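Local coordinates for N-terminal acetyltransferase-like protein (Chaetomium thermophilum, PDB 5NNP), which probably serves as the helical-repeat auxiliary subunit of a NatA-type N-terminal acetyltransferase, supporting the subunit that acetylates protein N-termini, at residues A[374-379]-A[410-415]; A[392-397]-A[416-421]; A[348-353]-A[369-374]; A[430-435]-A[446-451]. One frame throughout, in Å; residues are numbered along the deposited sequence.

Overall arrangement
Contacts 2, 3 and 4 pair consecutive helices antiparallel, whereas contact 1 joins helices 369-381 and 408-421, nearly parallel and one helix apart. Along the chain contact 3 comes first, contacts 1 and 2 interleave, and contact 4 follows. Contacts 1 and 3 share helix 369-381 and even Ala374, while contacts 1 and 2 share helix 408-421; their centres are about 13 and 8 Å apart. Contact 4, about 15 Å from the centres of both 1 and 2, carries the stack on to helix 442-454. Contacts 3 and 4, about 27 Å apart between centres, do not touch. Together they follow six consecutive helices, from 336-352 to 442-454, of the probable auxiliary-subunit scaffold.

Contact 1 of 4, residues A[374-379]-A[410-415]; sequences ALYYLA and FHMTKA
The hydroxyls of Tyr376 and Thr413 meet in the one hydrogen bond between segments 374-379 and 410-415, with Tyr376 OH 2.9 Å from Thr413 OG1. Either oxygen could be the donor. The bond is buried, and the two hydroxyls serve as each other's partner. With CG anti to the backbone N (chi1 -176°), the Tyr376 side chain starts toward the second helix. On the other side, Thr413 holds OG1 beside its own backbone N, and its methyl CG2 turns instead to Ala379, 4.4 Å from that residue's CB. Nearer the root of the tyrosine ring, Phe410 supplies the apolar half of the contact. Its CD1 comes within 3.4 Å of Tyr376 CD1, and its CE1 sits against CB and CG of the same tyrosine. The two rings are inclined by 32° with centroids 5.0 Å apart, an arrangement that is neither a stack nor a T-shape. Met412 adds little, its CE reaching only the neighbourhood of the tyrosine hydroxyl. The short helical segments run nearly parallel, at 18° and 10.7 Å between axes, a spacing bridged by side chains rather than by close backbones. Segment 374-379 lies in the predicted TPR repeat 374-407. Helix 390-403 packs against both partners through Val397 and Ile401, while helix 336-352 flanks helix 369-381 and helix 424-436 flanks helix 408-421.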
# COMPACT_ATOMS: atom_id res chain seq x y z
N ALA A 374 4.44 -26.33 -23.91
CA ALA A 374 5.79 -26.09 -24.42
C ALA A 374 5.77 -25.07 -25.55
O ALA A 374 6.64 -24.21 -25.63
CB ALA A 374 6.43 -27.39 -24.88
N LEU A 375 4.80 -25.18 -26.45
CA LEU A 375 4.73 -24.23 -27.56
C LEU A 375 4.47 -22.84 -27.00
O LEU A 375 5.04 -21.85 -27.46
CB LEU A 375 3.66 -24.64 -28.58
CG LEU A 375 3.91 -25.89 -29.44
CD1 LEU A 375 2.66 -26.23 -30.24
CD2 LEU A 375 5.09 -25.71 -30.39
N TYR A 376 3.60 -22.77 -26.00
CA TYR A 376 3.29 -21.51 -25.33
C TYR A 376 4.49 -20.93 -24.59
O TYR A 376 4.65 -19.71 -24.52
CB TYR A 376 2.13 -21.70 -24.36
CG TYR A 376 1.68 -20.41 -23.71
CD1 TYR A 376 1.20 -19.36 -24.48
CD2 TYR A 376 1.72 -20.24 -22.34
CE1 TYR A 376 0.78 -18.18 -23.90
CE2 TYR A 376 1.31 -19.07 -21.75
CZ TYR A 376 0.84 -18.04 -22.53
OH TYR A 376 0.42 -16.87 -21.95
N TYR A 377 5.31 -21.81 -24.02
CA TYR A 377 6.52 -21.35 -23.33
C TYR A 377 7.46 -20.72 -24.35
O TYR A 377 8.06 -19.67 -24.10
CB TYR A 377 7.25 -22.49 -22.61
CG TYR A 377 8.48 -22.03 -21.86
CD1 TYR A 377 9.70 -21.83 -22.52
CD2 TYR A 377 8.44 -21.80 -20.49
CE1 TYR A 377 10.83 -21.41 -21.83
CE2 TYR A 377 9.55 -21.38 -19.80
CZ TYR A 377 10.74 -21.18 -20.47
OH TYR A 377 11.85 -20.77 -19.75
N LEU A 378 7.58 -21.37 -25.49
CA LEU A 378 8.47 -20.88 -26.52
C LEU A 378 7.95 -19.57 -27.09
O LEU A 378 8.73 -18.69 -27.45
CB LEU A 378 8.65 -21.93 -27.61
CG LEU A 378 9.57 -23.07 -27.21
CD1 LEU A 378 9.35 -24.29 -28.09
CD2 LEU A 378 11.02 -22.61 -27.27
N ALA A 379 6.63 -19.42 -27.15
CA ALA A 379 6.03 -18.21 -27.69
C ALA A 379 6.43 -17.04 -26.82
O ALA A 379 6.80 -15.97 -27.30
CB ALA A 379 4.53 -18.33 -27.74
N PHE A 410 -3.26 -18.11 -24.80
CA PHE A 410 -2.60 -18.16 -26.10
C PHE A 410 -2.88 -16.87 -26.87
O PHE A 410 -1.95 -16.19 -27.29
CB PHE A 410 -3.06 -19.40 -26.88
CG PHE A 410 -2.56 -20.70 -26.30
CD1 PHE A 410 -1.80 -20.71 -25.13
CD2 PHE A 410 -2.85 -21.90 -26.92
CE1 PHE A 410 -1.34 -21.90 -24.59
CE2 PHE A 410 -2.40 -23.09 -26.39
CZ PHE A 410 -1.64 -23.09 -25.21
N HIS A 411 -4.15 -16.49 -27.01
CA HIS A 411 -4.47 -15.27 -27.76
C HIS A 411 -3.94 -14.01 -27.07
O HIS A 411 -3.58 -13.04 -27.74
CB HIS A 411 -5.98 -15.16 -27.99
CG HIS A 411 -6.54 -16.22 -28.89
ND1 HIS A 411 -6.54 -16.10 -30.26
CD2 HIS A 411 -7.08 -17.43 -28.61
CE1 HIS A 411 -7.08 -17.19 -30.79
NE2 HIS A 411 -7.42 -18.00 -29.81
N MET A 412 -3.87 -14.04 -25.75
CA MET A 412 -3.39 -12.91 -24.97
C MET A 412 -1.94 -12.61 -25.31
O MET A 412 -1.57 -11.47 -25.55
CB MET A 412 -3.52 -13.19 -23.48
CG MET A 412 -2.98 -12.09 -22.63
SD MET A 412 -3.24 -12.32 -20.85
CE MET A 412 -2.62 -13.98 -20.59
N THR A 413 -1.13 -13.66 -25.35
CA THR A 413 0.27 -13.55 -25.71
C THR A 413 0.43 -13.06 -27.15
O THR A 413 1.31 -12.25 -27.46
CB THR A 413 1.01 -14.89 -25.54
OG1 THR A 413 1.26 -15.11 -24.14
CG2 THR A 413 2.34 -14.87 -26.26
N LYS A 414 -0.44 -13.56 -28.03
CA LYS A 414 -0.41 -13.16 -29.43
C LYS A 414 -0.56 -11.66 -29.59
O LYS A 414 0.23 -11.01 -30.29
CB LYS A 414 -1.51 -13.87 -30.20
CG LYS A 414 -1.43 -13.64 -31.68
CD LYS A 414 -2.37 -14.55 -32.41
CE LYS A 414 -3.14 -13.77 -33.42
NZ LYS A 414 -3.74 -14.72 -34.39
N ALA A 415 -1.59 -11.12 -28.96
CA ALA A 415 -1.81 -9.67 -28.91
C ALA A 415 -0.57 -8.91 -28.43
O ALA A 415 -0.28 -7.82 -28.91
CB ALA A 415 -3.02 -9.35 -27.99

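Contact 2 of 4, residues A[392-397]-A[416-421]; sequences RALEYV and RIFKHQ. With PO4 (phosphate ion), chain U.
Ile417 pushes its CD1 methyl against Ala393 and Val397, and this is the tightly packed part of the contact. The methyl lies 3.6 Å from Ala393 CB and 3.7 Å from Val397 CG2, and it also rests on the backbone between Ala393 and Leu394. With CG1 anti to the carbonyl carbon, an extended chi2 of -179° places CD1 against these two residues, and the Val397 and Ile417 side chains run alongside each other in opposing senses. The other branch, CG2, faces Leu394 CG more distantly, at 4.2 Å. Helix 390-403, whose segment 392-397 lies in the predicted TPR repeat 374-407, and helix 408-421, which follows it, are thus packed as consecutive antiparallel helices, their short segments inclined at 162° with axes 10.4 Å apart. A looser contact brings Leu394 CD2 obliquely to CE1 of the buried Phe418 at 4.3 Å. On the solvent side, Leu394 CD1 meets NE2 of the exposed Gln421 at 3.9 Å, the two side chains crossing at about a right angle. Gln421 OE1, meanwhile, lies at the edge of the Phe418 ring, in its plane. Away from helix 390-403, Arg416 turns to a phosphate ion, probably from the crystallisation liquor, and grips one oxygen, O4, with two donors at the guanidinium edge: NH2 at 2.8 Å and NE at 3.1 Å. Lys450 of helix 442-454 binds the same ion, and Lys419 NZ also lies close to it.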
# COMPACT_ATOMS: atom_id res chain seq x y z
N ARG A 392 9.59 -15.44 -34.64
CA ARG A 392 9.52 -16.79 -34.11
C ARG A 392 8.45 -16.91 -33.04
O ARG A 392 7.81 -17.95 -32.90
CB ARG A 392 10.88 -17.21 -33.54
CG ARG A 392 11.96 -17.24 -34.59
CD ARG A 392 13.26 -17.81 -34.05
NE ARG A 392 13.08 -19.12 -33.43
CZ ARG A 392 14.07 -19.82 -32.89
NH1 ARG A 392 15.31 -19.33 -32.91
NH2 ARG A 392 13.83 -21.00 -32.34
N ALA A 393 8.26 -15.84 -32.28
CA ALA A 393 7.28 -15.87 -31.23
C ALA A 393 5.90 -16.03 -31.86
O ALA A 393 5.07 -16.82 -31.38
CB ALA A 393 7.35 -14.59 -30.37
N LEU A 394 5.66 -15.30 -32.94
CA LEU A 394 4.41 -15.41 -33.67
C LEU A 394 4.16 -16.83 -34.14
O LEU A 394 3.05 -17.35 -33.97
CB LEU A 394 4.43 -14.48 -34.88
CG LEU A 394 3.35 -13.41 -34.90
CD1 LEU A 394 3.26 -12.77 -36.27
CD2 LEU A 394 2.00 -13.97 -34.46
N GLU A 395 5.17 -17.45 -34.74
CA GLU A 395 5.05 -18.82 -35.24
C GLU A 395 4.63 -19.77 -34.13
O GLU A 395 3.72 -20.57 -34.31
CB GLU A 395 6.35 -19.31 -35.85
CG GLU A 395 6.89 -18.43 -36.94
CD GLU A 395 8.33 -18.76 -37.28
OE1 GLU A 395 8.92 -19.63 -36.59
OE2 GLU A 395 8.88 -18.16 -38.23
N TYR A 396 5.31 -19.67 -32.98
CA TYR A 396 5.04 -20.57 -31.86
C TYR A 396 3.64 -20.38 -31.29
O TYR A 396 2.98 -21.36 -30.93
CB TYR A 396 6.07 -20.38 -30.75
CG TYR A 396 7.41 -21.03 -31.01
CD1 TYR A 396 7.52 -22.41 -31.11
CD2 TYR A 396 8.55 -20.28 -31.13
CE1 TYR A 396 8.76 -23.01 -31.35
CE2 TYR A 396 9.78 -20.86 -31.36
CZ TYR A 396 9.88 -22.22 -31.47
OH TYR A 396 11.10 -22.80 -31.69
N VAL A 397 3.18 -19.13 -31.18
CA VAL A 397 1.86 -18.91 -30.63
C VAL A 397 0.79 -19.41 -31.59
O VAL A 397 -0.23 -19.93 -31.17
CB VAL A 397 1.61 -17.42 -30.29
CG1 VAL A 397 0.18 -17.20 -29.83
CG2 VAL A 397 2.56 -16.97 -29.20
N ARG A 416 0.14 -9.48 -27.46
CA ARG A 416 1.29 -8.80 -26.86
C ARG A 416 2.44 -8.73 -27.85
O ARG A 416 3.24 -7.80 -27.84
CB ARG A 416 1.72 -9.51 -25.58
CG ARG A 416 2.86 -8.83 -24.84
CD ARG A 416 3.19 -9.54 -23.53
NE ARG A 416 2.17 -9.32 -22.51
CZ ARG A 416 1.22 -10.19 -22.19
NH1 ARG A 416 1.14 -11.37 -22.81
NH2 ARG A 416 0.34 -9.90 -21.23
N ILE A 417 2.52 -9.73 -28.73
CA ILE A 417 3.53 -9.75 -29.78
C ILE A 417 3.24 -8.64 -30.79
O ILE A 417 4.15 -7.89 -31.21
CB ILE A 417 3.57 -11.13 -30.47
CG1 ILE A 417 3.88 -12.21 -29.42
CG2 ILE A 417 4.60 -11.17 -31.58
CD1 ILE A 417 3.96 -13.61 -29.97
N PHE A 418 1.97 -8.52 -31.15
CA PHE A 418 1.54 -7.42 -32.01
C PHE A 418 1.91 -6.09 -31.39
O PHE A 418 2.52 -5.25 -32.05
CB PHE A 418 0.03 -7.48 -32.26
CG PHE A 418 -0.38 -8.60 -33.15
CD1 PHE A 418 0.49 -9.10 -34.10
CD2 PHE A 418 -1.64 -9.17 -33.03
CE1 PHE A 418 0.12 -10.13 -34.93
CE2 PHE A 418 -2.02 -10.21 -33.85
CZ PHE A 418 -1.14 -10.69 -34.81
N LYS A 419 1.54 -5.92 -30.13
CA LYS A 419 1.96 -4.74 -29.37
C LYS A 419 3.45 -4.45 -29.58
O LYS A 419 3.82 -3.34 -29.96
CB LYS A 419 1.67 -4.91 -27.88
CG LYS A 419 1.81 -3.61 -27.09
CD LYS A 419 1.84 -3.84 -25.60
CE LYS A 419 3.26 -4.09 -25.12
NZ LYS A 419 3.34 -4.39 -23.66
N HIS A 420 4.30 -5.45 -29.35
CA HIS A 420 5.74 -5.27 -29.51
C HIS A 420 6.12 -5.00 -30.95
O HIS A 420 7.10 -4.29 -31.21
CB HIS A 420 6.51 -6.48 -29.00
CG HIS A 420 6.41 -6.67 -27.52
ND1 HIS A 420 6.38 -7.92 -26.93
CD2 HIS A 420 6.34 -5.78 -26.50
CE1 HIS A 420 6.29 -7.79 -25.62
NE2 HIS A 420 6.26 -6.50 -25.33
N GLN A 421 5.37 -5.55 -31.90
CA GLN A 421 5.60 -5.24 -33.31
C GLN A 421 5.17 -3.81 -33.65
O GLN A 421 5.52 -3.28 -34.71
CB GLN A 421 4.87 -6.23 -34.21
CG GLN A 421 5.54 -7.60 -34.25
CD GLN A 421 4.77 -8.62 -35.07
OE1 GLN A 421 3.57 -8.46 -35.31
NE2 GLN A 421 5.45 -9.67 -35.50
P PO4 U . 1.08 -6.09 -20.89
O1 PO4 U . 0.63 -6.25 -22.32
O2 PO4 U . 2.44 -5.42 -20.89
O3 PO4 U . 0.10 -5.21 -20.12
O4 PO4 U . 1.14 -7.45 -20.24

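Contact 3 of 4, residues A[348-353]-A[369-374]; sequences EYLNEY and KGKGAA
Tyr349, the first residue of segment 348-353 to touch segment 369-374, opens an antiparallel helix pair in the all-helical, TPR-like repeat array, with short axes 9.4 Å apart and inclined at 154°. Its CG is anti to the backbone N (chi1 172°), and the ring extends to the start of the second helix. There Tyr349 OH lies 3.5 Å from Gly370 CA, the edge near CE1 faces the Gly370 carbonyl, and CD1 touches Ala374 CB at 3.7 Å. The hydroxyl's polar partner is Asp319, so the tyrosine also ties the pair to helix 303-320. One residue on, Leu350 puts its CD1 methyl 3.7 Å from the same Ala374 CB, from a direction roughly at right angles to that of Tyr349 CD1, and close to the carbonyl oxygen of Lys371. Ala374 CB thus meets two consecutive side chains of the first helix. Three residues further on comes Tyr353, whose OH is hydrogen-bonded to Gly367 O, just ahead of the second helix. One face of this ring lies on the backbone: Lys371 N stands 3.6 Å above the ring centre, while Gly370 C is offset toward the rim. Having no side chain, Gly370 allows both tyrosines to approach the main chain directly. Lys371 extends away from the contact, and its root is the part that packs on the tyrosine, with Lys371 CB 3.5 Å from Tyr353 CD2.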
# COMPACT_ATOMS: atom_id res chain seq x y z
N GLU A 348 13.26 -29.50 -26.83
CA GLU A 348 13.59 -30.90 -26.61
C GLU A 348 12.36 -31.68 -26.15
O GLU A 348 12.13 -32.81 -26.58
CB GLU A 348 14.71 -31.01 -25.59
CG GLU A 348 15.65 -32.15 -25.76
CD GLU A 348 16.75 -32.14 -24.71
OE1 GLU A 348 16.48 -32.58 -23.57
OE2 GLU A 348 17.87 -31.67 -25.01
N TYR A 349 11.59 -31.07 -25.26
CA TYR A 349 10.38 -31.67 -24.72
C TYR A 349 9.31 -31.79 -25.81
O TYR A 349 8.65 -32.82 -25.95
CB TYR A 349 9.87 -30.83 -23.54
CG TYR A 349 8.52 -31.23 -23.02
CD1 TYR A 349 7.35 -30.77 -23.63
CD2 TYR A 349 8.40 -32.06 -21.91
CE1 TYR A 349 6.11 -31.14 -23.16
CE2 TYR A 349 7.15 -32.44 -21.43
CZ TYR A 349 6.02 -31.97 -22.06
OH TYR A 349 4.79 -32.34 -21.58
N LEU A 350 9.14 -30.70 -26.56
CA LEU A 350 8.28 -30.65 -27.74
C LEU A 350 8.52 -31.82 -28.68
O LEU A 350 7.59 -32.46 -29.17
CB LEU A 350 8.53 -29.35 -28.48
CG LEU A 350 7.39 -28.83 -29.33
CD1 LEU A 350 6.22 -28.54 -28.42
CD2 LEU A 350 7.86 -27.56 -30.00
N ASN A 351 9.79 -32.09 -28.95
CA ASN A 351 10.13 -33.16 -29.85
C ASN A 351 9.82 -34.53 -29.24
O ASN A 351 9.41 -35.45 -29.95
CB ASN A 351 11.59 -33.08 -30.25
CG ASN A 351 12.13 -34.40 -30.72
OD1 ASN A 351 11.81 -34.86 -31.82
ND2 ASN A 351 12.95 -35.03 -29.89
N GLU A 352 10.00 -34.64 -27.92
CA GLU A 352 9.80 -35.91 -27.21
C GLU A 352 8.34 -36.19 -26.87
O GLU A 352 8.01 -37.27 -26.39
CB GLU A 352 10.62 -35.93 -25.92
CG GLU A 352 12.13 -35.89 -26.15
CD GLU A 352 12.92 -35.57 -24.90
OE1 GLU A 352 14.16 -35.61 -24.97
OE2 GLU A 352 12.30 -35.28 -23.84
N TYR A 353 7.46 -35.22 -27.14
CA TYR A 353 6.08 -35.30 -26.67
C TYR A 353 5.25 -36.33 -27.43
O TYR A 353 5.30 -36.40 -28.66
CB TYR A 353 5.38 -33.94 -26.77
CG TYR A 353 4.02 -33.96 -26.10
CD1 TYR A 353 3.92 -34.02 -24.71
CD2 TYR A 353 2.84 -33.93 -26.85
CE1 TYR A 353 2.68 -34.05 -24.07
CE2 TYR A 353 1.60 -33.95 -26.22
CZ TYR A 353 1.52 -34.01 -24.83
OH TYR A 353 0.30 -34.04 -24.18
N LYS A 369 -2.17 -31.20 -23.65
CA LYS A 369 -1.85 -29.97 -22.92
C LYS A 369 -0.35 -29.74 -22.79
O LYS A 369 0.09 -28.61 -22.88
CB LYS A 369 -2.50 -29.95 -21.53
CG LYS A 369 -2.16 -31.12 -20.63
CD LYS A 369 -2.67 -30.87 -19.21
CE LYS A 369 -2.97 -32.17 -18.47
NZ LYS A 369 -4.20 -32.84 -19.01
N GLY A 370 0.42 -30.82 -22.60
CA GLY A 370 1.87 -30.74 -22.59
C GLY A 370 2.43 -30.03 -23.81
O GLY A 370 3.28 -29.14 -23.68
N LYS A 371 1.95 -30.40 -25.00
CA LYS A 371 2.46 -29.81 -26.24
C LYS A 371 2.09 -28.34 -26.37
O LYS A 371 2.90 -27.53 -26.82
CB LYS A 371 1.93 -30.57 -27.46
CG LYS A 371 2.30 -29.91 -28.77
CD LYS A 371 2.14 -30.86 -29.95
CE LYS A 371 2.74 -30.27 -31.23
NZ LYS A 371 2.71 -31.21 -32.38
N GLY A 372 0.86 -28.02 -25.99
CA GLY A 372 0.44 -26.63 -25.93
C GLY A 372 1.32 -25.84 -24.98
O GLY A 372 1.77 -24.74 -25.29
N ALA A 373 1.61 -26.43 -23.82
CA ALA A 373 2.35 -25.73 -22.77
C ALA A 373 3.80 -25.42 -23.19
O ALA A 373 4.32 -24.35 -22.88
CB ALA A 373 2.32 -26.54 -21.45
N ALA A 374 4.44 -26.33 -23.91
CA ALA A 374 5.79 -26.09 -24.42
C ALA A 374 5.77 -25.07 -25.55
O ALA A 374 6.64 -24.21 -25.63
CB ALA A 374 6.43 -27.39 -24.88

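Contact 4 of 4, residues A[430-435]-A[446-451]; sequences TMDYAR and SKAAKY. With PO4 (phosphate ion), chain U.
Met431 enters the space between helices 424-436 and 442-454 and touches three residues in succession on the way to its tip. Its CB lies 4.0 Å from Tyr451 CD2, at the near side of that ring. CG, anti to the backbone N (chi1 -166°), settles 3.7 Å from Ala448 CA, over the backbone of the second helix. Bends at chi2 and chi3 then fold the chain, bringing SD beside Lys447 CB at 4.0 Å and turning the terminal methyl back to the tyrosine. There CE sits over one ring face, 3.6 Å from the Tyr451 centroid and 19° off the ring normal, a CH-pi contact within a wider Met-aromatic pair. Beyond the methionine the helices come closer, with Ala448 CB resting 4.0 Å from Asp432 CA and near Arg435 CB. A salt bridge within helix 424-436, from Arg435 NH1 to Asp432 OD1 at 2.6 Å, draws the guanidinium group back to its own helix. At the edge of the Tyr451 ring, near its plane, lies a phosphate ion, probably from the crystallisation liquor, which the lysines of helix 442-454 bind: Lys450 NZ bonds to its O3 at 2.7 Å, and Lys447 NZ bonds to the same oxygen weakly. Both ammonium groups thus converge on one oxygen, which would probably help offset their charge. The alanine between the helices and the 8.4 Å separation of their short axes are consistent with a tight antiparallel helix hairpin of the TPR clan.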
# COMPACT_ATOMS: atom_id res chain seq x y z
N THR A 430 -7.05 -8.20 -31.01
CA THR A 430 -6.74 -9.57 -30.59
C THR A 430 -6.96 -9.79 -29.09
O THR A 430 -7.44 -10.85 -28.67
CB THR A 430 -5.30 -9.94 -30.96
OG1 THR A 430 -5.20 -10.02 -32.39
CG2 THR A 430 -4.90 -11.28 -30.37
N MET A 431 -6.62 -8.80 -28.27
CA MET A 431 -6.81 -8.94 -26.84
C MET A 431 -8.29 -8.99 -26.54
O MET A 431 -8.72 -9.71 -25.64
CB MET A 431 -6.17 -7.80 -26.07
CG MET A 431 -6.06 -8.07 -24.58
SD MET A 431 -4.91 -9.39 -24.16
CE MET A 431 -3.33 -8.59 -24.40
N ASP A 432 -9.07 -8.21 -27.28
CA ASP A 432 -10.51 -8.20 -27.06
C ASP A 432 -11.08 -9.55 -27.47
O ASP A 432 -11.99 -10.05 -26.81
CB ASP A 432 -11.19 -7.09 -27.84
CG ASP A 432 -12.66 -6.94 -27.48
OD1 ASP A 432 -12.94 -6.37 -26.40
OD2 ASP A 432 -13.52 -7.38 -28.26
N TYR A 433 -10.56 -10.14 -28.54
CA TYR A 433 -11.02 -11.47 -28.91
C TYR A 433 -10.72 -12.44 -27.76
O TYR A 433 -11.58 -13.23 -27.38
CB TYR A 433 -10.36 -11.96 -30.21
CG TYR A 433 -10.74 -13.37 -30.59
CD1 TYR A 433 -11.98 -13.66 -31.14
CD2 TYR A 433 -9.87 -14.43 -30.37
CE1 TYR A 433 -12.35 -14.95 -31.47
CE2 TYR A 433 -10.22 -15.73 -30.70
CZ TYR A 433 -11.46 -15.98 -31.25
OH TYR A 433 -11.80 -17.28 -31.57
N ALA A 434 -9.52 -12.34 -27.20
CA ALA A 434 -9.15 -13.18 -26.06
C ALA A 434 -10.15 -13.03 -24.92
O ALA A 434 -10.54 -14.02 -24.28
CB ALA A 434 -7.74 -12.82 -25.58
N ARG A 435 -10.58 -11.80 -24.67
CA ARG A 435 -11.56 -11.51 -23.63
C ARG A 435 -12.86 -12.26 -23.91
O ARG A 435 -13.43 -12.90 -23.03
CB ARG A 435 -11.83 -10.01 -23.56
CG ARG A 435 -12.45 -9.57 -22.26
CD ARG A 435 -13.34 -8.35 -22.49
NE ARG A 435 -14.61 -8.77 -23.06
CZ ARG A 435 -14.84 -8.82 -24.36
NH1 ARG A 435 -13.88 -8.45 -25.20
NH2 ARG A 435 -16.02 -9.22 -24.81
N SER A 446 -9.71 -6.60 -18.06
CA SER A 446 -8.85 -5.46 -17.76
C SER A 446 -7.74 -5.27 -18.80
O SER A 446 -7.40 -4.14 -19.15
CB SER A 446 -8.22 -5.62 -16.37
OG SER A 446 -9.22 -5.70 -15.36
N LYS A 447 -7.19 -6.37 -19.29
CA LYS A 447 -6.18 -6.33 -20.33
C LYS A 447 -6.71 -5.71 -21.63
O LYS A 447 -6.05 -4.90 -22.28
CB LYS A 447 -5.67 -7.73 -20.61
CG LYS A 447 -4.40 -8.05 -19.90
CD LYS A 447 -3.26 -7.35 -20.57
CE LYS A 447 -1.98 -7.55 -19.78
NZ LYS A 447 -1.97 -6.72 -18.53
N ALA A 448 -7.92 -6.11 -22.00
CA ALA A 448 -8.50 -5.64 -23.24
C ALA A 448 -8.73 -4.13 -23.16
O ALA A 448 -8.33 -3.38 -24.05
CB ALA A 448 -9.81 -6.39 -23.56
N ALA A 449 -9.35 -3.69 -22.07
CA ALA A 449 -9.54 -2.26 -21.85
C ALA A 449 -8.23 -1.47 -21.92
O ALA A 449 -8.17 -0.39 -22.51
CB ALA A 449 -10.22 -2.02 -20.51
N LYS A 450 -7.17 -2.01 -21.33
CA LYS A 450 -5.88 -1.34 -21.31
C LYS A 450 -5.36 -1.21 -22.72
O LYS A 450 -4.94 -0.12 -23.15
CB LYS A 450 -4.88 -2.11 -20.44
CG LYS A 450 -3.47 -1.52 -20.44
CD LYS A 450 -2.48 -2.49 -19.79
CE LYS A 450 -1.05 -1.95 -19.81
NZ LYS A 450 -0.16 -2.77 -18.93
N TYR A 451 -5.39 -2.32 -23.45
CA TYR A 451 -4.96 -2.32 -24.85
C TYR A 451 -5.76 -1.34 -25.71
O TYR A 451 -5.21 -0.69 -26.60
CB TYR A 451 -5.02 -3.74 -25.41
CG TYR A 451 -3.74 -4.49 -25.15
CD1 TYR A 451 -3.16 -4.48 -23.90
CD2 TYR A 451 -3.09 -5.18 -26.17
CE1 TYR A 451 -1.98 -5.14 -23.64
CE2 TYR A 451 -1.90 -5.85 -25.92
CZ TYR A 451 -1.35 -5.81 -24.66
OH TYR A 451 -0.17 -6.47 -24.41
P PO4 U . 1.08 -6.09 -20.89
O1 PO4 U . 0.63 -6.25 -22.32
O2 PO4 U . 2.44 -5.42 -20.89
O3 PO4 U . 0.10 -5.21 -20.12
O4 PO4 U . 1.14 -7.45 -20.24